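Local coordinates for ABC transporter, periplasmic substrate-binding protein (PDB 2HPG) that probably captures a small organic solute in the periplasm and delivers it to the membrane components of a tripartite ATP-independent (TRAP) transporter, at residues L202-G210 with E269-K279. Residues are numbered along the deposited sequence; the frame is centred on the assembly and turned at random.
Sequences LTYANVYNG and EEEYKQKCIEK
Glu269 reaches across to the start of helix 204-209 and grips it with both carboxylate oxygens. Glu269 OE1 accepts from Tyr204 N at 2.8 Å through its syn lone pair, in a fairly straight bond. Glu269 OE2 takes Ala205 N at 3.1 Å, also on the syn side but 22° out of the carboxylate plane. A bend at chi2 folds the Glu269 chain over to these first-turn N-H groups, where the helix dipole would probably favour its negative charge. Thr203 sits at the N-cap, and its OG1 accepts from Asn206 N, a capping bond; the first N-H groups are thus met from both segments.

Beyond the carboxylate, Tyr204 lies alongside the extended chain of Lys273, both pointing the same way; Lys273 CB sits 3.8 Å from the Tyr204 ring centroid and 4° off its normal, a CH-pi contact. Cys276 SG meets the same ring in plane, at its edge. Tyr272 offers a face to Ala205, whose CA is 3.8 Å from the ring centroid. Tyr208, with CG anti to its backbone N, reaches across helix 269-278, where Lys275 CB lies over one ring face, 3.9 Å from the centroid. The Tyr208 and Tyr272 side chains cross at about a right angle, their rings an oblique pair.

The axes of helices 204-209 and 269-278 come within 8.6 Å, their N-to-C directions 41° apart. Tyr204 and Val207 rest on Met219 of strand 218-234, whose Glu221 OE2 is hydrogen-bonded to Tyr204 OH and salt-bridged to Lys273 NZ, while Tyr204 and Lys273 touch Val283 of strand 282-284, seating the helix pair against the sheet of this solute-binding fold.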
ATOM      1  N   LEU A 202       2.503  -2.148 -11.490  1.00 13.22           N
ATOM      2  CA  LEU A 202       1.334  -1.365 -11.090  1.00 13.18           C
ATOM      3  C   LEU A 202       0.109  -2.261 -10.986  1.00 12.55           C
ATOM      4  O   LEU A 202       0.144  -3.416 -11.367  1.00 11.52           O
ATOM      5  CB  LEU A 202       1.050  -0.271 -12.139  1.00 14.20           C
ATOM      6  CG  LEU A 202       2.071   0.863 -12.302  1.00 13.61           C
ATOM      7  CD1 LEU A 202       1.733   1.728 -13.530  1.00 15.13           C
ATOM      8  CD2 LEU A 202       2.195   1.760 -11.064  1.00 10.69           C
ATOM      9  N   THR A 203      -0.986  -1.709 -10.469  1.00 13.61           N
ATOM     10  CA  THR A 203      -2.282  -2.350 -10.538  1.00 13.54           C
ATOM     11  C   THR A 203      -2.947  -2.034 -11.884  1.00 14.88           C
ATOM     12  O   THR A 203      -2.517  -1.128 -12.575  1.00 15.42           O
ATOM     13  CB  THR A 203      -3.184  -1.792  -9.461  1.00 13.68           C
ATOM     14  OG1 THR A 203      -3.435  -0.422  -9.757  1.00 12.67           O
ATOM     15  CG2 THR A 203      -2.505  -1.918  -8.090  1.00 12.15           C
ATOM     16  N   TYR A 204      -3.993  -2.785 -12.241  1.00 14.96           N
ATOM     17  CA  TYR A 204      -4.714  -2.556 -13.492  1.00 15.53           C
ATOM     18  C   TYR A 204      -5.403  -1.179 -13.494  1.00 15.30           C
ATOM     19  O   TYR A 204      -5.495  -0.522 -14.528  1.00 15.67           O
ATOM     20  CB  TYR A 204      -5.746  -3.672 -13.719  1.00 15.82           C
ATOM     21  CG  TYR A 204      -5.193  -4.992 -14.276  1.00 15.65           C
ATOM     22  CD1 TYR A 204      -4.927  -5.135 -15.623  1.00 14.53           C
ATOM     23  CD2 TYR A 204      -4.978  -6.100 -13.450  1.00 15.41           C
ATOM     24  CE1 TYR A 204      -4.500  -6.317 -16.140  1.00 15.24           C
ATOM     25  CE2 TYR A 204      -4.525  -7.303 -13.973  1.00 14.95           C
ATOM     26  CZ  TYR A 204      -4.274  -7.393 -15.319  1.00 16.23           C
ATOM     27  OH  TYR A 204      -3.805  -8.559 -15.902  1.00 15.87           O
ATOM     28  N   ALA A 205      -5.906  -0.744 -12.343  1.00 16.59           N
ATOM     29  CA  ALA A 205      -6.496   0.606 -12.207  1.00 16.28           C
ATOM     30  C   ALA A 205      -5.474   1.690 -12.541  1.00 16.75           C
ATOM     31  O   ALA A 205      -5.771   2.625 -13.275  1.00 16.09           O
ATOM     32  CB  ALA A 205      -7.036   0.810 -10.788  1.00 17.05           C
ATOM     33  N   ASN A 206      -4.267   1.562 -11.989  1.00 16.89           N
ATOM     34  CA  ASN A 206      -3.187   2.523 -12.265  1.00 16.74           C
ATOM     35  C   ASN A 206      -2.889   2.544 -13.756  1.00 16.31           C
ATOM     36  O   ASN A 206      -2.755   3.610 -14.371  1.00 17.12           O
ATOM     37  CB  ASN A 206      -1.874   2.111 -11.578  1.00 16.47           C
ATOM     38  CG  ASN A 206      -1.901   2.213 -10.058  1.00 19.71           C
ATOM     39  OD1 ASN A 206      -2.682   2.963  -9.463  1.00 23.02           O
ATOM     40  ND2 ASN A 206      -1.033   1.441  -9.417  1.00 17.21           N
ATOM     41  N   VAL A 207      -2.745   1.358 -14.341  1.00 15.57           N
ATOM     42  CA  VAL A 207      -2.405   1.251 -15.763  1.00 15.33           C
ATOM     43  C   VAL A 207      -3.525   1.842 -16.608  1.00 16.07           C
ATOM     44  O   VAL A 207      -3.274   2.612 -17.535  1.00 17.09           O
ATOM     45  CB  VAL A 207      -2.152  -0.203 -16.196  1.00 14.85           C
ATOM     46  CG1 VAL A 207      -2.008  -0.299 -17.737  1.00 14.33           C
ATOM     47  CG2 VAL A 207      -0.904  -0.767 -15.480  1.00 14.08           C
ATOM     48  N   TYR A 208      -4.768   1.503 -16.290  1.00 16.01           N
ATOM     49  CA  TYR A 208      -5.881   2.002 -17.099  1.00 16.45           C
ATOM     50  C   TYR A 208      -6.090   3.529 -16.973  1.00 16.84           C
ATOM     51  O   TYR A 208      -6.245   4.260 -17.981  1.00 16.62           O
ATOM     52  CB  TYR A 208      -7.187   1.287 -16.753  1.00 17.24           C
ATOM     53  CG  TYR A 208      -8.317   1.693 -17.711  1.00 17.14           C
ATOM     54  CD1 TYR A 208      -8.404   1.138 -18.967  1.00 18.66           C
ATOM     55  CD2 TYR A 208      -9.272   2.641 -17.337  1.00 19.69           C
ATOM     56  CE1 TYR A 208      -9.419   1.515 -19.859  1.00 18.50           C
ATOM     57  CE2 TYR A 208     -10.291   3.031 -18.211  1.00 18.92           C
ATOM     58  CZ  TYR A 208     -10.353   2.452 -19.476  1.00 20.28           C
ATOM     59  OH  TYR A 208     -11.360   2.798 -20.386  1.00 23.15           O
ATOM     60  N   ASN A 209      -6.168   4.003 -15.741  1.00 16.63           N
ATOM     61  CA  ASN A 209      -6.417   5.425 -15.485  1.00 16.65           C
ATOM     62  C   ASN A 209      -5.258   6.305 -15.972  1.00 16.49           C
ATOM     63  O   ASN A 209      -5.464   7.448 -16.318  1.00 16.28           O
ATOM     64  CB  ASN A 209      -6.693   5.663 -14.004  1.00 17.06           C
ATOM     65  CG  ASN A 209      -8.034   5.092 -13.563  1.00 18.47           C
ATOM     66  OD1 ASN A 209      -9.003   5.090 -14.325  1.00 21.11           O
ATOM     67  ND2 ASN A 209      -8.103   4.629 -12.327  1.00 21.20           N
ATOM     68  N   GLY A 210      -4.046   5.778 -15.982  1.00 16.08           N
ATOM     69  CA  GLY A 210      -2.917   6.513 -16.555  1.00 16.07           C
ATOM     70  C   GLY A 210      -2.778   6.437 -18.073  1.00 16.30           C
ATOM     71  O   GLY A 210      -1.824   7.031 -18.644  1.00 15.67           O
ATOM     72  N   GLU A 269     -10.432  -4.387  -9.676  1.00 17.85           N
ATOM     73  CA  GLU A 269      -9.254  -4.803 -10.420  1.00 18.16           C
ATOM     74  C   GLU A 269      -9.596  -5.728 -11.589  1.00 18.35           C
ATOM     75  O   GLU A 269      -8.938  -5.682 -12.629  1.00 18.91           O
ATOM     76  CB  GLU A 269      -8.244  -5.471  -9.496  1.00 18.59           C
ATOM     77  CG  GLU A 269      -7.307  -4.479  -8.801  1.00 19.63           C
ATOM     78  CD  GLU A 269      -6.383  -3.729  -9.780  1.00 17.52           C
ATOM     79  OE1 GLU A 269      -5.462  -4.341 -10.366  1.00 18.58           O
ATOM     80  OE2 GLU A 269      -6.555  -2.503  -9.925  1.00 16.59           O
ATOM     81  N   GLU A 270     -10.619  -6.566 -11.394  1.00 18.39           N
ATOM     82  CA  GLU A 270     -11.138  -7.440 -12.441  1.00 19.04           C
ATOM     83  C   GLU A 270     -11.740  -6.614 -13.595  1.00 19.14           C
ATOM     84  O   GLU A 270     -11.489  -6.917 -14.771  1.00 18.52           O
ATOM     85  CB  GLU A 270     -12.201  -8.404 -11.888  1.00 19.63           C
ATOM     86  CG  GLU A 270     -11.671  -9.528 -10.985  1.00 20.95           C
ATOM     87  CD  GLU A 270     -11.180  -9.077  -9.605  1.00 25.04           C
ATOM     88  OE1 GLU A 270     -11.364  -7.894  -9.233  1.00 27.10           O
ATOM     89  OE2 GLU A 270     -10.608  -9.935  -8.883  1.00 24.09           O
ATOM     90  N   GLU A 271     -12.507  -5.572 -13.263  1.00 19.53           N
ATOM     91  CA  GLU A 271     -13.116  -4.714 -14.281  1.00 19.95           C
ATOM     92  C   GLU A 271     -12.083  -3.977 -15.085  1.00 19.29           C
ATOM     93  O   GLU A 271     -12.221  -3.838 -16.283  1.00 19.18           O
ATOM     94  CB  GLU A 271     -14.021  -3.674 -13.647  1.00 20.96           C
ATOM     95  CG  GLU A 271     -15.210  -4.240 -12.960  1.00 23.26           C
ATOM     96  CD  GLU A 271     -16.082  -3.159 -12.345  1.00 24.97           C
ATOM     97  OE1 GLU A 271     -16.612  -3.399 -11.240  1.00 32.56           O
ATOM     98  OE2 GLU A 271     -16.243  -2.082 -12.959  1.00 29.86           O
ATOM     99  N   TYR A 272     -11.060  -3.468 -14.406  1.00 17.96           N
ATOM    100  CA  TYR A 272      -9.976  -2.751 -15.065  1.00 16.95           C
ATOM    101  C   TYR A 272      -9.141  -3.666 -15.937  1.00 15.74           C
ATOM    102  O   TYR A 272      -8.687  -3.247 -16.990  1.00 16.12           O
ATOM    103  CB  TYR A 272      -9.096  -2.047 -14.032  1.00 17.61           C
ATOM    104  CG  TYR A 272      -9.663  -0.746 -13.509  1.00 17.57           C
ATOM    105  CD1 TYR A 272      -9.879   0.331 -14.363  1.00 16.38           C
ATOM    106  CD2 TYR A 272      -9.939  -0.578 -12.169  1.00 15.80           C
ATOM    107  CE1 TYR A 272     -10.383   1.534 -13.897  1.00 18.34           C
ATOM    108  CE2 TYR A 272     -10.430   0.629 -11.673  1.00 18.78           C
ATOM    109  CZ  TYR A 272     -10.659   1.682 -12.553  1.00 19.93           C
ATOM    110  OH  TYR A 272     -11.145   2.872 -12.077  1.00 21.48           O
ATOM    111  N   LYS A 273      -8.960  -4.917 -15.515  1.00 15.05           N
ATOM    112  CA  LYS A 273      -8.317  -5.932 -16.358  1.00 15.13           C
ATOM    113  C   LYS A 273      -9.052  -6.076 -17.676  1.00 15.08           C
ATOM    114  O   LYS A 273      -8.435  -6.046 -18.737  1.00 13.40           O
ATOM    115  CB  LYS A 273      -8.245  -7.296 -15.638  1.00 14.91           C
ATOM    116  CG  LYS A 273      -7.525  -8.396 -16.433  1.00 14.14           C
ATOM    117  CD  LYS A 273      -7.313  -9.656 -15.607  1.00 15.64           C
ATOM    118  CE  LYS A 273      -6.620 -10.749 -16.416  1.00 15.31           C
ATOM    119  NZ  LYS A 273      -6.364 -11.963 -15.607  1.00 12.81           N
ATOM    120  N   GLN A 274     -10.374  -6.213 -17.602  1.00 15.36           N
ATOM    121  CA  GLN A 274     -11.204  -6.304 -18.808  1.00 16.41           C
ATOM    122  C   GLN A 274     -11.088  -5.065 -19.667  1.00 16.76           C
ATOM    123  O   GLN A 274     -11.048  -5.170 -20.912  1.00 18.65           O
ATOM    124  CB  GLN A 274     -12.697  -6.511 -18.466  1.00 16.22           C
ATOM    125  CG  GLN A 274     -13.059  -7.779 -17.733  1.00 19.12           C
ATOM    126  CD  GLN A 274     -12.532  -9.046 -18.359  1.00 20.63           C
ATOM    127  OE1 GLN A 274     -11.327  -9.275 -18.393  1.00 22.10           O
ATOM    128  NE2 GLN A 274     -13.438  -9.909 -18.818  1.00 21.88           N
ATOM    129  N   LYS A 275     -11.067  -3.889 -19.039  1.00 16.98           N
ATOM    130  CA  LYS A 275     -10.901  -2.640 -19.803  1.00 16.34           C
ATOM    131  C   LYS A 275      -9.544  -2.574 -20.471  1.00 16.06           C
ATOM    132  O   LYS A 275      -9.428  -2.078 -21.575  1.00 15.08           O
ATOM    133  CB  LYS A 275     -11.089  -1.416 -18.908  1.00 17.30           C
ATOM    134  CG  LYS A 275     -12.527  -1.176 -18.521  1.00 17.23           C
ATOM    135  CD  LYS A 275     -12.660  -0.187 -17.430  1.00 18.13           C
ATOM    136  CE  LYS A 275     -14.057   0.440 -17.443  1.00 23.03           C
ATOM    137  NZ  LYS A 275     -14.431   1.013 -16.114  1.00 26.40           N
ATOM    138  N   CYS A 276      -8.507  -3.074 -19.811  1.00 15.11           N
ATOM    139  CA  CYS A 276      -7.156  -3.062 -20.386  1.00 14.96           C
ATOM    140  C   CYS A 276      -7.049  -4.005 -21.585  1.00 15.28           C
ATOM    141  O   CYS A 276      -6.426  -3.685 -22.601  1.00 15.07           O
ATOM    142  CB  CYS A 276      -6.105  -3.453 -19.335  1.00 15.36           C
ATOM    143  SG  CYS A 276      -5.680  -2.140 -18.115  1.00 15.03           S
ATOM    144  N   ILE A 277      -7.631  -5.189 -21.442  1.00 15.30           N
ATOM    145  CA  ILE A 277      -7.765  -6.140 -22.547  1.00 15.58           C
ATOM    146  C   ILE A 277      -8.485  -5.471 -23.707  1.00 16.05           C
ATOM    147  O   ILE A 277      -8.020  -5.510 -24.836  1.00 15.97           O
ATOM    148  CB  ILE A 277      -8.503  -7.425 -22.105  1.00 16.22           C
ATOM    149  CG1 ILE A 277      -7.617  -8.242 -21.165  1.00 13.84           C
ATOM    150  CG2 ILE A 277      -8.850  -8.313 -23.307  1.00 14.77           C
ATOM    151  CD1 ILE A 277      -8.288  -9.500 -20.614  1.00 15.33           C
ATOM    152  N   GLU A 278      -9.583  -4.796 -23.413  1.00 16.59           N
ATOM    153  CA  GLU A 278     -10.321  -4.062 -24.442  1.00 17.44           C
ATOM    154  C   GLU A 278      -9.559  -2.887 -25.080  1.00 18.27           C
ATOM    155  O   GLU A 278      -9.953  -2.398 -26.138  1.00 18.12           O
ATOM    156  CB  GLU A 278     -11.650  -3.604 -23.861  1.00 17.30           C
ATOM    157  CG  GLU A 278     -12.534  -4.798 -23.528  1.00 18.22           C
ATOM    158  CD  GLU A 278     -13.542  -4.556 -22.427  1.00 19.71           C
ATOM    159  OE1 GLU A 278     -13.639  -3.439 -21.871  1.00 22.39           O
ATOM    160  OE2 GLU A 278     -14.251  -5.528 -22.096  1.00 21.97           O
ATOM    161  N   LYS A 279      -8.481  -2.433 -24.441  1.00 18.48           N
ATOM    162  CA  LYS A 279      -7.613  -1.398 -25.006  1.00 19.33           C
ATOM    163  C   LYS A 279      -6.407  -2.000 -25.689  1.00 19.72           C
ATOM    164  O   LYS A 279      -5.537  -1.283 -26.155  1.00 21.13           O
ATOM    165  CB  LYS A 279      -7.177  -0.399 -23.923  1.00 19.08           C
ATOM    166  CG  LYS A 279      -8.305   0.437 -23.392  1.00 19.48           C
ATOM    167  CD  LYS A 279      -8.780   1.441 -24.451  1.00 21.26           C
ATOM    168  CE  LYS A 279      -9.946   2.261 -23.949  1.00 21.78           C
ATOM    169  NZ  LYS A 279     -10.281   3.389 -24.875  1.00 23.00           N
TER